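Long-range contacts in cytochrome P450 CYP260B1 (PDB 5HIW), which belongs to the cytochrome P450 family of haem-thiolate proteins and holds protoporphyrin IX with its iron inside the mostly helical P450 fold: residues A[8-18]-A[368-376]; A[123-133]-A[230-241]. All coordinates share one frame; numbering follows the deposited sequence.

Contact 1 of 2, residues A[8-18]-A[368-376]; sequences FSFTSKDPSAF and VQPTFSTAP
F372, K13 and T374 carry this contact, each at a different point where the loop 8-16 runs antiparallel to the segment 368-376. At F372 the backbone forms one isolated hydrogen-bonded bridge: S12 N to F372 O measures 3.1 Å and the straighter F372 N to S12 O bond 2.7 Å. The ring of F372 receives P15 over its centre, with P15 CB 3.8 Å from the centroid and 13° off the normal, a CH-pi contact, while S12 O lies at the ring edge in its plane. K13 bends at chi2 (-96°) and again at chi4, laying its CD against Q369 CB (3.5 Å), so that NZ donates a hydrogen bond to T371 OG1 (3.0 Å). At the other end, a chi1 of 57° sets T374 OG1 between its own N and carbonyl carbon, where it donates to F8 O (2.7 Å) in the carbonyl plane; CG2 meets F18 CE2 obliquely at 3.6 Å and also touches F8 CD2. Water 1 bridges F8 O, F10 O and T374 N. The contact thus ties the loop before helix 17-28 to the C-terminal hairpin 372-373/383-384 of the P450 fold, with F372 resting on V242 of helix 232-245 and F8 on strand 31-34.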
loop_
_atom_site.group_PDB
_atom_site.type_symbol
_atom_site.label_atom_id
_atom_site.label_comp_id
_atom_site.label_asym_id
_atom_site.label_seq_id
_atom_site.Cartn_x
_atom_site.Cartn_y
_atom_site.Cartn_z
ATOM N N PHE A 8 -6.579 -10.033 15.449
ATOM C CA PHE A 8 -6.682 -9.712 14.023
ATOM C C PHE A 8 -7.938 -10.238 13.328
ATOM O O PHE A 8 -8.210 -9.889 12.190
ATOM C CB PHE A 8 -5.387 -10.093 13.310
ATOM C CG PHE A 8 -4.275 -9.074 13.525
ATOM C CD1 PHE A 8 -3.635 -8.938 14.749
ATOM C CD2 PHE A 8 -3.907 -8.195 12.493
ATOM C CE1 PHE A 8 -2.643 -8.015 14.941
ATOM C CE2 PHE A 8 -2.913 -7.263 12.692
ATOM C CZ PHE A 8 -2.253 -7.169 13.876
ATOM N N SER A 9 -8.676 -11.113 14.012
ATOM C CA SER A 9 -9.958 -11.623 13.475
ATOM C C SER A 9 -11.102 -10.640 13.799
ATOM O O SER A 9 -12.187 -10.748 13.276
ATOM C CB SER A 9 -10.233 -13.062 13.992
ATOM O OG SER A 9 -10.125 -13.088 15.410
ATOM N N PHE A 10 -10.836 -9.647 14.605
ATOM C CA PHE A 10 -11.806 -8.558 14.883
ATOM C C PHE A 10 -12.413 -8.028 13.571
ATOM O O PHE A 10 -11.690 -7.760 12.613
ATOM C CB PHE A 10 -11.044 -7.460 15.661
ATOM C CG PHE A 10 -11.894 -6.302 16.147
ATOM C CD1 PHE A 10 -12.099 -5.218 15.350
ATOM C CD2 PHE A 10 -12.472 -6.321 17.414
ATOM C CE1 PHE A 10 -12.897 -4.142 15.768
ATOM C CE2 PHE A 10 -13.242 -5.264 17.860
ATOM C CZ PHE A 10 -13.453 -4.160 17.046
ATOM N N THR A 11 -13.737 -7.957 13.491
ATOM C CA THR A 11 -14.435 -7.237 12.418
ATOM C C THR A 11 -15.384 -6.199 13.017
ATOM O O THR A 11 -15.667 -6.237 14.226
ATOM C CB THR A 11 -15.258 -8.126 11.489
ATOM O OG1 THR A 11 -16.379 -8.639 12.189
ATOM C CG2 THR A 11 -14.454 -9.271 11.003
ATOM N N SER A 12 -15.816 -5.251 12.193
ATOM C CA SER A 12 -16.685 -4.177 12.646
ATOM C C SER A 12 -17.225 -3.347 11.547
ATOM O O SER A 12 -16.650 -3.271 10.456
ATOM C CB SER A 12 -15.945 -3.249 13.595
ATOM O OG SER A 12 -16.845 -2.296 14.157
ATOM N N LYS A 13 -18.351 -2.690 11.822
ATOM C CA LYS A 13 -18.869 -1.686 10.919
ATOM C C LYS A 13 -18.286 -0.319 11.167
ATOM O O LYS A 13 -18.569 0.601 10.419
ATOM C CB LYS A 13 -20.412 -1.535 11.046
ATOM C CG LYS A 13 -21.107 -2.864 10.909
ATOM C CD LYS A 13 -21.560 -3.067 9.508
ATOM C CE LYS A 13 -22.524 -4.230 9.440
ATOM N NZ LYS A 13 -21.656 -5.409 9.305
ATOM N N ASP A 14 -17.525 -0.166 12.221
ATOM C CA ASP A 14 -17.011 1.122 12.610
ATOM C C ASP A 14 -15.549 1.107 12.202
ATOM O O ASP A 14 -14.791 0.274 12.692
ATOM C CB ASP A 14 -17.166 1.231 14.095
ATOM C CG ASP A 14 -16.483 2.437 14.715
ATOM O OD1 ASP A 14 -15.816 3.249 14.078
ATOM O OD2 ASP A 14 -16.647 2.569 15.969
ATOM N N PRO A 15 -15.186 2.020 11.320
ATOM C CA PRO A 15 -13.834 2.003 10.786
ATOM C C PRO A 15 -12.700 2.222 11.775
ATOM O O PRO A 15 -11.553 1.787 11.499
ATOM C CB PRO A 15 -13.877 3.046 9.694
ATOM C CG PRO A 15 -15.073 3.865 9.956
ATOM C CD PRO A 15 -16.047 2.948 10.575
ATOM N N SER A 16 -12.962 2.830 12.925
ATOM C CA SER A 16 -11.916 3.119 13.860
ATOM C C SER A 16 -11.859 2.091 15.023
ATOM O O SER A 16 -10.930 2.140 15.837
ATOM C CB SER A 16 -12.064 4.565 14.376
ATOM O OG SER A 16 -13.157 4.549 15.300
ATOM N N ALA A 17 -12.732 1.080 15.024
ATOM C CA ALA A 17 -12.814 0.171 16.191
ATOM C C ALA A 17 -11.575 -0.691 16.290
ATOM O O ALA A 17 -11.107 -1.008 17.399
ATOM C CB ALA A 17 -14.047 -0.719 16.157
ATOM N N PHE A 18 -11.027 -1.062 15.139
ATOM C CA PHE A 18 -9.854 -1.926 15.162
ATOM C C PHE A 18 -8.655 -1.204 15.712
ATOM O O PHE A 18 -7.932 -1.756 16.510
ATOM C CB PHE A 18 -9.555 -2.447 13.784
ATOM C CG PHE A 18 -8.381 -3.400 13.721
ATOM C CD1 PHE A 18 -8.371 -4.551 14.482
ATOM C CD2 PHE A 18 -7.358 -3.212 12.822
ATOM C CE1 PHE A 18 -7.345 -5.429 14.416
ATOM C CE2 PHE A 18 -6.334 -4.115 12.740
ATOM C CZ PHE A 18 -6.315 -5.230 13.545
ATOM N N VAL A 368 -26.337 0.721 2.996
ATOM C CA VAL A 368 -25.414 -0.407 3.002
ATOM C C VAL A 368 -24.401 -0.133 4.079
ATOM O O VAL A 368 -23.908 0.974 4.147
ATOM C CB VAL A 368 -24.723 -0.534 1.621
ATOM C CG1 VAL A 368 -23.700 -1.663 1.636
ATOM C CG2 VAL A 368 -25.758 -0.739 0.514
ATOM N N GLN A 369 -24.104 -1.160 4.876
ATOM C CA GLN A 369 -23.243 -1.139 6.034
ATOM C C GLN A 369 -21.963 -1.946 5.701
ATOM O O GLN A 369 -21.886 -3.124 5.950
ATOM C CB GLN A 369 -23.968 -1.822 7.250
ATOM C CG GLN A 369 -25.483 -1.620 7.404
ATOM C CD GLN A 369 -25.869 -0.164 7.344
ATOM O OE1 GLN A 369 -25.104 0.702 7.766
ATOM N NE2 GLN A 369 -27.042 0.124 6.784
ATOM N N PRO A 370 -20.962 -1.300 5.147
ATOM C CA PRO A 370 -19.719 -2.027 4.917
ATOM C C PRO A 370 -19.111 -2.652 6.185
ATOM O O PRO A 370 -19.216 -2.038 7.262
ATOM C CB PRO A 370 -18.771 -0.931 4.422
ATOM C CG PRO A 370 -19.582 0.274 4.144
ATOM C CD PRO A 370 -20.835 0.143 4.974
ATOM N N THR A 371 -18.419 -3.811 6.078
ATOM C CA THR A 371 -17.639 -4.341 7.177
ATOM C C THR A 371 -16.107 -4.168 6.997
ATOM O O THR A 371 -15.561 -4.511 5.910
ATOM C CB THR A 371 -17.895 -5.847 7.326
ATOM O OG1 THR A 371 -19.311 -6.074 7.485
ATOM C CG2 THR A 371 -17.187 -6.394 8.496
ATOM N N PHE A 372 -15.456 -3.704 8.054
ATOM C CA PHE A 372 -13.986 -3.485 8.148
ATOM C C PHE A 372 -13.341 -4.674 8.781
ATOM O O PHE A 372 -13.784 -5.148 9.849
ATOM C CB PHE A 372 -13.658 -2.196 8.926
ATOM C CG PHE A 372 -14.173 -0.971 8.226
ATOM C CD1 PHE A 372 -15.486 -0.614 8.316
ATOM C CD2 PHE A 372 -13.353 -0.249 7.368
ATOM C CE1 PHE A 372 -15.988 0.443 7.646
ATOM C CE2 PHE A 372 -13.850 0.804 6.669
ATOM C CZ PHE A 372 -15.145 1.145 6.740
ATOM N N SER A 373 -12.271 -5.149 8.138
ATOM C CA SER A 373 -11.511 -6.283 8.636
ATOM C C SER A 373 -10.097 -6.222 8.085
ATOM O O SER A 373 -9.765 -5.337 7.258
ATOM C CB SER A 373 -12.139 -7.609 8.197
ATOM O OG SER A 373 -11.842 -7.888 6.898
ATOM N N THR A 374 -9.304 -7.164 8.539
ATOM C CA THR A 374 -7.914 -7.295 8.067
ATOM C C THR A 374 -7.787 -8.338 6.968
ATOM O O THR A 374 -6.651 -8.645 6.512
ATOM C CB THR A 374 -6.959 -7.648 9.163
ATOM O OG1 THR A 374 -7.394 -8.860 9.786
ATOM C CG2 THR A 374 -6.921 -6.580 10.212
ATOM N N ALA A 375 -8.924 -8.872 6.522
ATOM C CA ALA A 375 -8.919 -9.613 5.283
ATOM C C ALA A 375 -10.095 -9.241 4.423
ATOM O O ALA A 375 -10.867 -10.113 4.021
ATOM C CB ALA A 375 -8.885 -11.133 5.560
ATOM N N PRO A 376 -10.273 -7.943 4.110
ATOM C CA PRO A 376 -11.413 -7.537 3.279
ATOM C C PRO A 376 -11.299 -8.062 1.856
ATOM O O PRO A 376 -10.282 -7.854 1.190
ATOM C CB PRO A 376 -11.335 -6.004 3.278
ATOM C CG PRO A 376 -9.907 -5.739 3.464
ATOM C CD PRO A 376 -9.395 -6.796 4.386
HETATM O O HOH W 1 -10.281 -9.051 10.716
HETATM O O HOH W 2 -19.636 0.413 7.937
#

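Contact 2 of 2, residues A[123-133]-A[230-241]; sequences LFDDFAISMPM and YETTSWMLANLL. With HEM (protoporphyrin IX containing Fe), chain B.
L237 fits as a knob among F127, A128, M131 and P132, its CD1 3.5 Å from M131 CB. This is the tight part of the contact, where helices 123-128 and 232-241 cross and the CA atoms of A128 and S234 come within 4.5 Å. L241 continues the row, its CD1 3.7 Å from F127 CD2 and also against L123. On the other flank, with CG anti to the backbone N (chi1 -171°), the F124 ring brings CE1 and CZ over one face of W235; the centroids are 4.5 Å apart and the planes 35° from parallel, an oblique pair, while A238 CB meets the F124 ring at its edge.

The looser side holds I129 and M133, both partly exposed. I129 adds little, only its CD1 reaching S234 OG, whereas M133 CG still touches Y230 OH (3.3 Å), a hydroxyl whose hydrogen bond goes to D151 of helix 147-162.

By sequence and helix order, 232-245 is the C-terminal part of the long helix that crosses the distal side of the haem in P450s, and M236 SD lies 3.8 Å from haem CBB.

One hydrogen bond joins the segments: S234 OG donates to A128 O (2.7 Å), standing 44° out of the carbonyl plane. Four residues beyond A128, P132 has no N-H to offer that oxygen, so the serine satisfies a buried acceptor that the helix itself cannot, within a largely apolar interface.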
loop_
_atom_site.group_PDB
_atom_site.type_symbol
_atom_site.label_atom_id
_atom_site.label_comp_id
_atom_site.label_asym_id
_atom_site.label_seq_id
_atom_site.Cartn_x
_atom_site.Cartn_y
_atom_site.Cartn_z
ATOM N N LEU A 123 -17.489 2.479 -4.845
ATOM C CA LEU A 123 -16.241 3.167 -5.244
ATOM C C LEU A 123 -14.989 2.303 -5.013
ATOM O O LEU A 123 -13.924 2.687 -5.473
ATOM C CB LEU A 123 -16.086 4.492 -4.528
ATOM C CG LEU A 123 -17.076 5.584 -4.852
ATOM C CD1 LEU A 123 -16.925 6.815 -3.941
ATOM C CD2 LEU A 123 -17.017 6.010 -6.279
ATOM N N PHE A 124 -15.089 1.170 -4.362
ATOM C CA PHE A 124 -13.963 0.236 -4.348
ATOM C C PHE A 124 -13.800 -0.298 -5.792
ATOM O O PHE A 124 -12.814 -0.043 -6.437
ATOM C CB PHE A 124 -14.071 -0.925 -3.387
ATOM C CG PHE A 124 -12.788 -1.721 -3.285
ATOM C CD1 PHE A 124 -11.772 -1.295 -2.516
ATOM C CD2 PHE A 124 -12.597 -2.888 -4.064
ATOM C CE1 PHE A 124 -10.556 -1.977 -2.461
ATOM C CE2 PHE A 124 -11.404 -3.567 -4.048
ATOM C CZ PHE A 124 -10.341 -3.091 -3.247
ATOM N N ASP A 125 -14.819 -0.992 -6.296
ATOM C CA ASP A 125 -14.747 -1.523 -7.658
ATOM C C ASP A 125 -14.603 -0.432 -8.699
ATOM O O ASP A 125 -13.844 -0.603 -9.684
ATOM C CB ASP A 125 -16.037 -2.322 -7.945
ATOM C CG ASP A 125 -16.088 -3.689 -7.276
ATOM O OD1 ASP A 125 -15.107 -4.194 -6.697
ATOM O OD2 ASP A 125 -17.171 -4.311 -7.326
ATOM N N ASP A 126 -15.355 0.679 -8.546
ATOM C CA ASP A 126 -15.528 1.725 -9.570
ATOM C C ASP A 126 -14.446 2.852 -9.569
ATOM O O ASP A 126 -14.451 3.721 -10.437
ATOM C CB ASP A 126 -16.963 2.405 -9.387
ATOM C CG ASP A 126 -18.191 1.414 -9.705
ATOM O OD1 ASP A 126 -17.918 0.427 -10.389
ATOM O OD2 ASP A 126 -19.344 1.586 -9.198
ATOM N N PHE A 127 -13.597 2.893 -8.550
ATOM C CA PHE A 127 -12.549 3.898 -8.417
ATOM C C PHE A 127 -11.267 3.284 -7.846
ATOM O O PHE A 127 -10.207 3.412 -8.482
ATOM C CB PHE A 127 -13.030 5.033 -7.544
ATOM C CG PHE A 127 -12.041 6.152 -7.391
ATOM C CD1 PHE A 127 -11.948 7.131 -8.321
ATOM C CD2 PHE A 127 -11.144 6.145 -6.312
ATOM C CE1 PHE A 127 -11.075 8.196 -8.148
ATOM C CE2 PHE A 127 -10.254 7.179 -6.146
ATOM C CZ PHE A 127 -10.216 8.192 -7.081
ATOM N N ALA A 128 -11.313 2.703 -6.640
ATOM C CA ALA A 128 -10.098 2.289 -5.954
ATOM C C ALA A 128 -9.357 1.212 -6.755
ATOM O O ALA A 128 -8.132 1.186 -6.785
ATOM C CB ALA A 128 -10.348 1.844 -4.537
ATOM N N ILE A 129 -10.086 0.346 -7.424
ATOM C CA ILE A 129 -9.465 -0.691 -8.222
ATOM C C ILE A 129 -9.078 -0.056 -9.592
ATOM O O ILE A 129 -8.062 -0.377 -10.143
ATOM C CB ILE A 129 -10.485 -1.897 -8.494
ATOM C CG1 ILE A 129 -10.682 -2.809 -7.287
ATOM C CG2 ILE A 129 -10.025 -2.738 -9.662
ATOM C CD1 ILE A 129 -9.462 -3.536 -6.847
ATOM N N SER A 130 -10.002 0.661 -10.162
ATOM C CA SER A 130 -9.936 1.207 -11.562
ATOM C C SER A 130 -8.727 2.079 -11.784
ATOM O O SER A 130 -8.044 2.052 -12.864
ATOM C CB SER A 130 -11.110 2.154 -11.819
ATOM O OG SER A 130 -12.279 1.456 -11.822
ATOM N N MET A 131 -8.388 2.841 -10.752
ATOM C CA MET A 131 -7.186 3.718 -10.794
ATOM C C MET A 131 -5.871 2.959 -11.083
ATOM O O MET A 131 -5.227 3.207 -12.123
ATOM C CB MET A 131 -7.083 4.604 -9.516
ATOM C CG MET A 131 -8.040 5.748 -9.507
ATOM S SD MET A 131 -7.700 6.919 -10.851
ATOM C CE MET A 131 -6.022 7.388 -10.383
ATOM N N PRO A 132 -5.451 2.054 -10.210
ATOM C CA PRO A 132 -4.262 1.301 -10.516
ATOM C C PRO A 132 -4.341 0.366 -11.729
ATOM O O PRO A 132 -3.331 0.151 -12.388
ATOM C CB PRO A 132 -3.983 0.525 -9.241
ATOM C CG PRO A 132 -5.259 0.530 -8.529
ATOM C CD PRO A 132 -5.897 1.811 -8.832
ATOM N N MET A 133 -5.547 -0.131 -12.093
ATOM C CA MET A 133 -5.659 -0.878 -13.324
ATOM C C MET A 133 -5.286 -0.028 -14.551
ATOM O O MET A 133 -4.498 -0.514 -15.379
ATOM C CB MET A 133 -7.083 -1.443 -13.521
ATOM C CG MET A 133 -7.356 -2.579 -12.555
ATOM S SD MET A 133 -8.977 -3.373 -12.876
ATOM C CE MET A 133 -8.587 -4.255 -14.368
ATOM N N TYR A 230 0.242 -2.452 -6.912
ATOM C CA TYR A 230 -0.997 -2.747 -7.697
ATOM C C TYR A 230 -2.196 -2.887 -6.802
ATOM O O TYR A 230 -3.273 -2.284 -7.107
ATOM C CB TYR A 230 -0.865 -4.024 -8.481
ATOM C CG TYR A 230 -1.854 -4.119 -9.591
ATOM C CD1 TYR A 230 -1.747 -3.315 -10.722
ATOM C CD2 TYR A 230 -2.917 -5.006 -9.492
ATOM C CE1 TYR A 230 -2.689 -3.373 -11.723
ATOM C CE2 TYR A 230 -3.815 -5.163 -10.543
ATOM C CZ TYR A 230 -3.708 -4.356 -11.635
ATOM O OH TYR A 230 -4.633 -4.472 -12.613
ATOM N N GLU A 231 -2.001 -3.632 -5.744
ATOM C CA GLU A 231 -3.041 -3.727 -4.682
ATOM C C GLU A 231 -3.006 -2.701 -3.541
ATOM O O GLU A 231 -4.058 -2.200 -3.121
ATOM C CB GLU A 231 -3.157 -5.120 -4.137
ATOM C CG GLU A 231 -3.852 -5.988 -5.208
ATOM C CD GLU A 231 -4.222 -7.402 -4.718
ATOM O OE1 GLU A 231 -4.409 -7.548 -3.486
ATOM O OE2 GLU A 231 -4.311 -8.369 -5.573
ATOM N N THR A 232 -1.821 -2.321 -3.135
ATOM C CA THR A 232 -1.657 -1.294 -2.086
ATOM C C THR A 232 -2.407 -0.058 -2.475
ATOM O O THR A 232 -3.096 0.548 -1.647
ATOM C CB THR A 232 -0.167 -0.973 -1.806
ATOM O OG1 THR A 232 0.473 -0.635 -3.057
ATOM C CG2 THR A 232 0.599 -2.170 -1.144
ATOM N N THR A 233 -2.245 0.414 -3.738
ATOM C CA THR A 233 -2.880 1.598 -4.157
ATOM C C THR A 233 -4.392 1.563 -3.947
ATOM O O THR A 233 -4.981 2.564 -3.534
ATOM C CB THR A 233 -2.570 1.885 -5.680
ATOM O OG1 THR A 233 -1.156 2.023 -5.847
ATOM C CG2 THR A 233 -3.243 3.159 -6.064
ATOM N N SER A 234 -5.027 0.422 -4.284
ATOM C CA SER A 234 -6.463 0.294 -4.114
ATOM C C SER A 234 -6.922 0.412 -2.642
ATOM O O SER A 234 -7.876 1.172 -2.382
ATOM C CB SER A 234 -6.930 -1.067 -4.683
ATOM O OG SER A 234 -6.808 -1.037 -6.118
ATOM N N TRP A 235 -6.139 -0.125 -1.745
ATOM C CA TRP A 235 -6.543 -0.116 -0.273
ATOM C C TRP A 235 -6.320 1.266 0.289
ATOM O O TRP A 235 -7.182 1.788 1.057
ATOM C CB TRP A 235 -5.949 -1.213 0.496
ATOM C CG TRP A 235 -6.533 -2.511 0.072
ATOM C CD1 TRP A 235 -5.914 -3.502 -0.689
ATOM C CD2 TRP A 235 -7.873 -2.940 0.279
ATOM N NE1 TRP A 235 -6.810 -4.501 -0.957
ATOM C CE2 TRP A 235 -8.004 -4.204 -0.341
ATOM C CE3 TRP A 235 -8.980 -2.384 0.942
ATOM C CZ2 TRP A 235 -9.231 -4.879 -0.383
ATOM C CZ3 TRP A 235 -10.184 -3.077 0.955
ATOM C CH2 TRP A 235 -10.312 -4.294 0.273
ATOM N N MET A 236 -5.263 1.962 -0.173
ATOM C CA MET A 236 -5.092 3.396 0.223
ATOM C C MET A 236 -6.179 4.291 -0.283
ATOM O O MET A 236 -6.733 5.143 0.452
ATOM C CB MET A 236 -3.727 3.937 -0.236
ATOM C CG MET A 236 -3.583 5.490 -0.074
ATOM S SD MET A 236 -1.817 5.924 -0.106
ATOM C CE MET A 236 -1.956 7.665 0.341
ATOM N N LEU A 237 -6.539 4.114 -1.558
ATOM C CA LEU A 237 -7.641 4.865 -2.102
ATOM C C LEU A 237 -8.938 4.517 -1.427
ATOM O O LEU A 237 -9.721 5.438 -1.139
ATOM C CB LEU A 237 -7.757 4.683 -3.616
ATOM C CG LEU A 237 -6.598 5.210 -4.527
ATOM C CD1 LEU A 237 -6.809 4.761 -5.984
ATOM C CD2 LEU A 237 -6.521 6.699 -4.406
ATOM N N ALA A 238 -9.165 3.234 -1.136
ATOM C CA ALA A 238 -10.372 2.816 -0.527
ATOM C C ALA A 238 -10.525 3.531 0.837
ATOM O O ALA A 238 -11.554 4.115 1.135
ATOM C CB ALA A 238 -10.411 1.310 -0.287
ATOM N N ASN A 239 -9.490 3.504 1.657
ATOM C CA ASN A 239 -9.652 4.072 3.009
ATOM C C ASN A 239 -9.625 5.587 3.049
ATOM O O ASN A 239 -10.204 6.190 3.935
ATOM C CB ASN A 239 -8.581 3.507 3.882
ATOM C CG ASN A 239 -8.740 2.012 4.121
ATOM O OD1 ASN A 239 -9.648 1.357 3.614
ATOM N ND2 ASN A 239 -7.904 1.497 4.941
ATOM N N LEU A 240 -9.100 6.243 2.004
ATOM C CA LEU A 240 -9.223 7.652 1.838
ATOM C C LEU A 240 -10.658 8.008 1.556
ATOM O O LEU A 240 -11.273 8.899 2.174
ATOM C CB LEU A 240 -8.279 8.129 0.722
ATOM C CG LEU A 240 -8.398 9.574 0.313
ATOM C CD1 LEU A 240 -8.348 10.512 1.472
ATOM C CD2 LEU A 240 -7.415 9.946 -0.822
ATOM N N LEU A 241 -11.283 7.262 0.649
ATOM C CA LEU A 241 -12.636 7.548 0.365
ATOM C C LEU A 241 -13.512 7.286 1.624
ATOM O O LEU A 241 -14.433 8.015 1.824
ATOM C CB LEU A 241 -13.117 6.678 -0.775
ATOM C CG LEU A 241 -12.559 7.165 -2.123
ATOM C CD1 LEU A 241 -12.996 6.122 -3.109
ATOM C CD2 LEU A 241 -12.998 8.510 -2.556
HETATM C CHA HEM B . 7.955 -0.878 0.837
HETATM C CHB HEM B . 3.400 0.305 2.059
HETATM C CHC HEM B . 2.655 2.017 -2.362
HETATM C CHD HEM B . 6.761 -0.038 -3.730
HETATM C C1A HEM B . 6.830 -0.649 1.577
HETATM C C2A HEM B . 6.672 -0.924 2.963
HETATM C C3A HEM B . 5.402 -0.555 3.319
HETATM C C4A HEM B . 4.731 -0.161 2.116
HETATM C CMA HEM B . 4.780 -0.689 4.724
HETATM C CAA HEM B . 7.768 -1.387 3.916
HETATM C CBA HEM B . 7.967 -2.906 3.781
HETATM C CGA HEM B . 8.831 -3.467 4.857
HETATM O O1A HEM B . 9.543 -2.688 5.573
HETATM O O2A HEM B . 8.704 -4.675 5.177
HETATM C C1B HEM B . 2.791 0.816 0.978
HETATM C C2B HEM B . 1.484 1.410 1.042
HETATM C C3B HEM B . 1.287 1.913 -0.230
HETATM C C4B HEM B . 2.454 1.588 -1.053
HETATM C CMB HEM B . 0.458 1.464 2.187
HETATM C CAB HEM B . 0.045 2.550 -0.595
HETATM C CBB HEM B . -0.445 2.812 -1.761
HETATM C C1C HEM B . 3.734 1.607 -3.145
HETATM C C2C HEM B . 3.850 1.964 -4.527
HETATM C C3C HEM B . 5.019 1.364 -4.907
HETATM C C4C HEM B . 5.560 0.634 -3.807
HETATM C CMC HEM B . 2.803 2.811 -5.209
HETATM C CAC HEM B . 5.667 1.406 -6.232
HETATM C CBC HEM B . 5.507 2.451 -7.030
HETATM C C1D HEM B . 7.392 -0.416 -2.551
HETATM C C2D HEM B . 8.752 -1.013 -2.611
HETATM C C3D HEM B . 9.090 -1.257 -1.351
HETATM C C4D HEM B . 7.960 -0.780 -0.538
HETATM C CMD HEM B . 9.559 -1.371 -3.844
HETATM C CAD HEM B . 10.423 -1.803 -0.814
HETATM C CBD HEM B . 11.310 -0.620 -0.473
HETATM C CGD HEM B . 12.693 -1.040 0.043
HETATM O O1D HEM B . 12.912 -2.185 0.543
HETATM O O2D HEM B . 13.675 -0.225 -0.003
HETATM N NA HEM B . 5.604 -0.152 1.085
HETATM N NB HEM B . 3.354 1.066 -0.226
HETATM N NC HEM B . 4.756 0.887 -2.708
HETATM N ND HEM B . 6.945 -0.315 -1.275
HETATM FE FE HEM B . 5.210 0.390 -0.759
HETATM O O HOH W 3 4.333 -1.697 -1.139
#

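From the N terminus, the chain passes through 8-18, whose last two residues begin helix 17-28, and contact 1 closes only when 368-376 returns, 350 residues later. Contact 2 is nested inside that loop: 123-133 waits for 230-241 across 96 intervening residues, mostly helical. The outer closure thus joins the N-terminal region to the C-terminal hairpin of strands 372-373 and 383-384, while the inner one fastens two helical regions of the core beside the haem. Their centres lie about 17 Å apart, yet they touch directly, with P376 O packed 3.5 Å from W235 CZ2. Helix 232-245 therefore serves both, through W235 and V242.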